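PDB 2A22: vacuolar protein sorting 29 from Cryptosporidium parvum, which probably takes part in protein transport as a VPS29-family vacuolar sorting protein, built on a calcineurin-like phosphoesterase fold. Local coordinates for residues F24-L29 against K55-L60; T62-S67 against G86-A91. One frame throughout, in Å; residues are numbered along the deposited sequence.

Contact 1 pairs strands 26-31 and 58-61 near the beginnings of both, in the six-stranded mixed sheet. Contact 2 joins two loops that follow strands 58-61 and 81-83, the next parallel neighbours in that sheet. The two contacts come in series along the chain: the first closes at Leu60 and the second opens at Thr62. Their centres nevertheless lie about 22 Å apart, on opposite sides of the chain's centre, and their segments touch nowhere beyond this adjacency in sequence. Contact 1 thus belongs to the sheet framework, while contact 2 belongs to the loop region where metallophosphoesterases carry their metal site.

Contact 1 (F24-L29 against K55-L60); sequences FGDLVL and KINYVL
Asn57 grips the start of strand 26-31 with both ends of its amide. Its ND2 donates to Asp26 OD1 at 3.0 Å, nearly straight at 163°, meeting the anti lone pair; the amide and carboxylate planes lie only 10° apart. Its OD1 accepts from Leu27 N at 2.9 Å. Asn57 CG stands between its own backbone N and carbonyl carbon (chi1 69°), which swings the amide over to the neighbouring strand. Leu27 O takes Asn57 N at 3.0 Å and, more weakly, Tyr58 N. Parallel pairing follows: Leu29 N donates to Tyr58 O and Leu29 O accepts from Leu60 N, both at 2.8 Å. Asp26 OD1 also meets the edge of the Tyr58 ring, 3.5 Å from CE1. On that face Val28 CG1 packs 3.7 Å from both Tyr58 CB and Leu60 CG; on the other, Leu29 CB meets Ile56 CG2, and Leu29 and Val59 lie side by side. The strands close a beta-alpha-beta unit through helix 48-52. Ile111 of strand 106-111 covers the Val28 and Tyr58 face, Ile77 of helix 68-77 covers Leu29 and Val59, and strands 183-190 and 81-83 extend the sheet beyond each partner.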
loop_
_atom_site.group_PDB
_atom_site.type_symbol
_atom_site.label_atom_id
_atom_site.label_comp_id
_atom_site.label_asym_id
_atom_site.label_seq_id
_atom_site.Cartn_x
_atom_site.Cartn_y
_atom_site.Cartn_z
ATOM N N PHE A 24 -8.719 -20.610 -4.991
ATOM C CA PHE A 24 -7.645 -20.624 -3.988
ATOM C C PHE A 24 -6.629 -19.452 -4.018
ATOM O O PHE A 24 -6.055 -19.109 -5.061
ATOM C CB PHE A 24 -6.922 -21.971 -3.965
ATOM C CG PHE A 24 -5.911 -22.084 -2.859
ATOM C CD1 PHE A 24 -6.296 -21.932 -1.520
ATOM C CD2 PHE A 24 -4.571 -22.315 -3.150
ATOM C CE1 PHE A 24 -5.357 -22.023 -0.506
ATOM C CE2 PHE A 24 -3.620 -22.425 -2.119
ATOM C CZ PHE A 24 -4.016 -22.270 -0.808
ATOM N N GLY A 25 -6.402 -18.862 -2.854
ATOM C CA GLY A 25 -5.379 -17.838 -2.734
ATOM C C GLY A 25 -5.879 -16.437 -3.030
ATOM O O GLY A 25 -6.935 -16.229 -3.666
ATOM N N ASP A 26 -5.121 -15.469 -2.534
ATOM C CA ASP A 26 -5.437 -14.079 -2.743
ATOM C C ASP A 26 -4.172 -13.416 -3.204
ATOM O O ASP A 26 -3.088 -13.768 -2.730
ATOM C CB ASP A 26 -5.902 -13.456 -1.424
ATOM C CG ASP A 26 -7.196 -14.099 -0.889
ATOM O OD1 ASP A 26 -8.260 -13.867 -1.476
ATOM O OD2 ASP A 26 -7.148 -14.834 0.117
ATOM N N LEU A 27 -4.306 -12.423 -4.083
ATOM C CA LEU A 27 -3.160 -11.625 -4.492
ATOM C C LEU A 27 -3.477 -10.164 -4.198
ATOM O O LEU A 27 -4.429 -9.592 -4.732
ATOM C CB LEU A 27 -2.790 -11.875 -5.981
ATOM C CG LEU A 27 -1.533 -11.168 -6.500
ATOM C CD1 LEU A 27 -0.253 -11.684 -5.817
ATOM C CD2 LEU A 27 -1.425 -11.327 -8.044
ATOM N N VAL A 28 -2.689 -9.582 -3.309
ATOM C CA VAL A 28 -2.983 -8.266 -2.767
ATOM C C VAL A 28 -1.967 -7.240 -3.243
ATOM O O VAL A 28 -0.758 -7.407 -3.001
ATOM C CB VAL A 28 -2.972 -8.259 -1.203
ATOM C CG1 VAL A 28 -3.596 -6.959 -0.708
ATOM C CG2 VAL A 28 -3.730 -9.459 -0.649
ATOM N N LEU A 29 -2.467 -6.191 -3.908
ATOM C CA LEU A 29 -1.632 -5.082 -4.337
ATOM C C LEU A 29 -1.523 -4.057 -3.200
ATOM O O LEU A 29 -2.528 -3.583 -2.684
ATOM C CB LEU A 29 -2.180 -4.449 -5.635
ATOM C CG LEU A 29 -1.583 -3.080 -6.031
ATOM C CD1 LEU A 29 -0.081 -3.213 -6.376
ATOM C CD2 LEU A 29 -2.365 -2.449 -7.213
ATOM N N LYS A 55 -5.063 -11.501 -11.719
ATOM C CA LYS A 55 -5.029 -12.248 -10.490
ATOM C C LYS A 55 -5.166 -11.365 -9.246
ATOM O O LYS A 55 -5.465 -11.874 -8.182
ATOM C CB LYS A 55 -3.737 -13.082 -10.432
ATOM C CG LYS A 55 -3.634 -14.136 -11.541
ATOM C CD LYS A 55 -2.158 -14.429 -11.970
ATOM C CE LYS A 55 -2.066 -15.600 -12.955
ATOM N NZ LYS A 55 -2.634 -16.879 -12.390
ATOM N N ILE A 56 -4.945 -10.052 -9.375
ATOM C CA ILE A 56 -5.080 -9.168 -8.209
ATOM C C ILE A 56 -6.549 -9.134 -7.804
ATOM O O ILE A 56 -7.396 -8.728 -8.612
ATOM C CB ILE A 56 -4.579 -7.745 -8.510
ATOM C CG1 ILE A 56 -3.068 -7.751 -8.764
ATOM C CG2 ILE A 56 -4.966 -6.781 -7.367
ATOM C CD1 ILE A 56 -2.571 -6.491 -9.455
ATOM N N ASN A 57 -6.847 -9.569 -6.574
ATOM C CA ASN A 57 -8.224 -9.551 -6.093
ATOM C C ASN A 57 -8.417 -8.672 -4.846
ATOM O O ASN A 57 -9.508 -8.636 -4.279
ATOM C CB ASN A 57 -8.792 -10.984 -5.894
ATOM C CG ASN A 57 -8.130 -11.710 -4.746
ATOM O OD1 ASN A 57 -6.970 -11.459 -4.430
ATOM N ND2 ASN A 57 -8.877 -12.578 -4.074
ATOM N N TYR A 58 -7.350 -7.974 -4.442
ATOM C CA TYR A 58 -7.383 -6.970 -3.363
ATOM C C TYR A 58 -6.356 -5.877 -3.623
ATOM O O TYR A 58 -5.267 -6.149 -4.093
ATOM C CB TYR A 58 -7.059 -7.578 -2.004
ATOM C CG TYR A 58 -8.160 -8.393 -1.373
ATOM C CD1 TYR A 58 -8.297 -9.758 -1.673
ATOM C CD2 TYR A 58 -9.049 -7.808 -0.452
ATOM C CE1 TYR A 58 -9.307 -10.545 -1.085
ATOM C CE2 TYR A 58 -10.070 -8.577 0.140
ATOM C CZ TYR A 58 -10.184 -9.947 -0.186
ATOM O OH TYR A 58 -11.175 -10.716 0.385
ATOM N N VAL A 59 -6.732 -4.640 -3.313
ATOM C CA VAL A 59 -5.848 -3.505 -3.377
ATOM C C VAL A 59 -5.956 -2.852 -2.025
ATOM O O VAL A 59 -7.049 -2.555 -1.595
ATOM C CB VAL A 59 -6.282 -2.466 -4.455
ATOM C CG1 VAL A 59 -5.364 -1.204 -4.425
ATOM C CG2 VAL A 59 -6.283 -3.076 -5.837
ATOM N N LEU A 60 -4.817 -2.674 -1.345
ATOM C CA LEU A 60 -4.751 -1.888 -0.111
ATOM C C LEU A 60 -3.880 -0.664 -0.334
ATOM O O LEU A 60 -2.660 -0.745 -0.480
ATOM C CB LEU A 60 -4.251 -2.720 1.067
ATOM C CG LEU A 60 -4.943 -4.078 1.263
ATOM C CD1 LEU A 60 -4.235 -4.856 2.384
ATOM C CD2 LEU A 60 -6.421 -3.903 1.536
#

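Contact 2 (T62-S67 against G86-A91); sequences TGNVCS and GDLDSA
The carboxylate of Asp89 draws together three backbone N-H groups, two of them across the contact. Asp89 OD2 accepts from Asn64 N at 2.8 Å, on the syn side but 33° out of the carboxylate plane, and from Gly86 N on the anti side; both donors reach it from the same face. Asp89 OD1 takes Cys66 N at 2.9 Å, nearly in line with its C-O bond, although the hydrogen bond is bent. The carboxylate thus spans the bend from Asn64 to Cys66. Water 1 gives Asp89 OD2 a further bond of 2.6 Å.

The amide of Asn64 reaches back in the other direction. Its OD1 accepts from Leu88 N at 2.8 Å, while its ND2 donates to Asp87 OD1 at 2.8 Å and 158°, with the acceptor close to the amide plane. Using both ends fixes the rotation of the amide. A chi1 of 61° folds the Asp87 carboxylate back over its own backbone and so to Asn64, although its CB points away.

Gly86 to Asp89 form a type I beta turn. By sequence order, Gly63-Asn64 probably occupies the place of the GDxxD block of metallophosphoesterases, and Gly86-Asp87 that of the GNH block. Asp87, His120 and His149 turn donor atoms to one vacant point, consistent with an empty metal site, and Asp33 also makes a weak bond to Asn64 ND2.

Farther out, Cys66 SG rests against Leu88 CB at 3.8 Å, and Cys66 also touches Tyr38. Water 2 bridges Cys66 O and Ser90 N. Val65 turns to Tyr70, Val71 and Leu74 of helix 68-77, whose N-cap is Ser67.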
loop_
_atom_site.group_PDB
_atom_site.type_symbol
_atom_site.label_atom_id
_atom_site.label_comp_id
_atom_site.label_asym_id
_atom_site.label_seq_id
_atom_site.Cartn_x
_atom_site.Cartn_y
_atom_site.Cartn_z
ATOM N N THR A 62 -2.330 2.985 0.585
ATOM C CA THR A 62 -1.893 3.709 1.787
ATOM C C THR A 62 -2.249 5.215 1.793
ATOM O O THR A 62 -1.953 5.916 2.764
ATOM C CB THR A 62 -0.395 3.528 2.007
ATOM O OG1 THR A 62 0.313 3.872 0.788
ATOM C CG2 THR A 62 -0.111 2.042 2.422
ATOM N N GLY A 63 -2.888 5.685 0.730
ATOM C CA GLY A 63 -3.300 7.073 0.645
ATOM C C GLY A 63 -2.361 7.936 -0.179
ATOM O O GLY A 63 -1.456 7.427 -0.867
ATOM N N ASN A 64 -2.578 9.247 -0.112
ATOM C CA ASN A 64 -1.916 10.181 -1.030
ATOM C C ASN A 64 -1.968 9.765 -2.503
ATOM O O ASN A 64 -0.970 9.859 -3.240
ATOM C CB ASN A 64 -0.500 10.519 -0.558
ATOM C CG ASN A 64 -0.510 11.523 0.563
ATOM O OD1 ASN A 64 -1.555 12.101 0.871
ATOM N ND2 ASN A 64 0.639 11.735 1.192
ATOM N N VAL A 65 -3.135 9.259 -2.901
ATOM C CA VAL A 65 -3.479 9.092 -4.317
ATOM C C VAL A 65 -3.583 10.477 -4.980
ATOM O O VAL A 65 -3.066 10.671 -6.077
ATOM C CB VAL A 65 -4.810 8.338 -4.470
ATOM C CG1 VAL A 65 -5.202 8.234 -5.933
ATOM C CG2 VAL A 65 -4.711 6.945 -3.817
ATOM N N CYS A 66 -4.262 11.411 -4.283
ATOM C CA CYS A 66 -4.353 12.852 -4.623
ATOM C C CYS A 66 -5.151 13.213 -5.875
ATOM O O CYS A 66 -5.653 14.329 -5.990
ATOM C CB CYS A 66 -2.957 13.495 -4.689
ATOM S SG CYS A 66 -2.001 13.381 -3.158
ATOM N N SER A 67 -5.257 12.274 -6.807
ATOM C CA SER A 67 -5.942 12.493 -8.079
ATOM C C SER A 67 -7.181 11.612 -8.175
ATOM O O SER A 67 -7.089 10.362 -8.087
ATOM C CB SER A 67 -4.999 12.156 -9.245
ATOM O OG SER A 67 -5.726 11.957 -10.439
ATOM N N GLY A 86 -4.622 10.136 3.100
ATOM C CA GLY A 86 -3.294 10.645 3.435
ATOM C C GLY A 86 -3.287 12.136 3.719
ATOM O O GLY A 86 -4.313 12.776 3.644
ATOM N N ASP A 87 -2.120 12.691 4.033
ATOM C CA ASP A 87 -1.999 14.109 4.415
ATOM C C ASP A 87 -2.123 15.100 3.241
ATOM O O ASP A 87 -2.310 16.271 3.462
ATOM C CB ASP A 87 -0.684 14.369 5.172
ATOM C CG ASP A 87 0.550 14.046 4.351
ATOM O OD1 ASP A 87 0.617 12.992 3.693
ATOM O OD2 ASP A 87 1.494 14.846 4.365
ATOM N N LEU A 88 -2.005 14.623 2.005
ATOM C CA LEU A 88 -2.078 15.498 0.837
ATOM C C LEU A 88 -3.344 15.271 0.024
ATOM O O LEU A 88 -3.490 15.810 -1.079
ATOM C CB LEU A 88 -0.847 15.301 -0.054
ATOM C CG LEU A 88 0.510 15.799 0.470
ATOM C CD1 LEU A 88 1.617 15.500 -0.549
ATOM C CD2 LEU A 88 0.486 17.313 0.808
ATOM N N ASP A 89 -4.256 14.470 0.566
ATOM C CA ASP A 89 -5.475 14.135 -0.139
ATOM C C ASP A 89 -6.462 15.264 0.111
ATOM O O ASP A 89 -7.032 15.382 1.180
ATOM C CB ASP A 89 -6.011 12.761 0.308
ATOM C CG ASP A 89 -5.235 11.582 -0.311
ATOM O OD1 ASP A 89 -4.852 11.657 -1.497
ATOM O OD2 ASP A 89 -5.041 10.551 0.372
ATOM N N SER A 90 -6.621 16.137 -0.871
ATOM C CA SER A 90 -7.463 17.319 -0.675
ATOM C C SER A 90 -8.541 17.412 -1.753
ATOM O O SER A 90 -9.479 18.163 -1.592
ATOM C CB SER A 90 -6.610 18.594 -0.668
ATOM O OG SER A 90 -6.017 18.774 -1.940
ATOM N N ALA A 91 -8.409 16.625 -2.820
ATOM C CA ALA A 91 -9.279 16.747 -3.987
ATOM C C ALA A 91 -9.805 15.389 -4.486
ATOM O O ALA A 91 -9.977 15.162 -5.694
ATOM C CB ALA A 91 -8.553 17.495 -5.100
HETATM O O HOH W 1 -5.925 8.577 -1.090
HETATM O O HOH W 2 -5.718 15.841 -3.578
#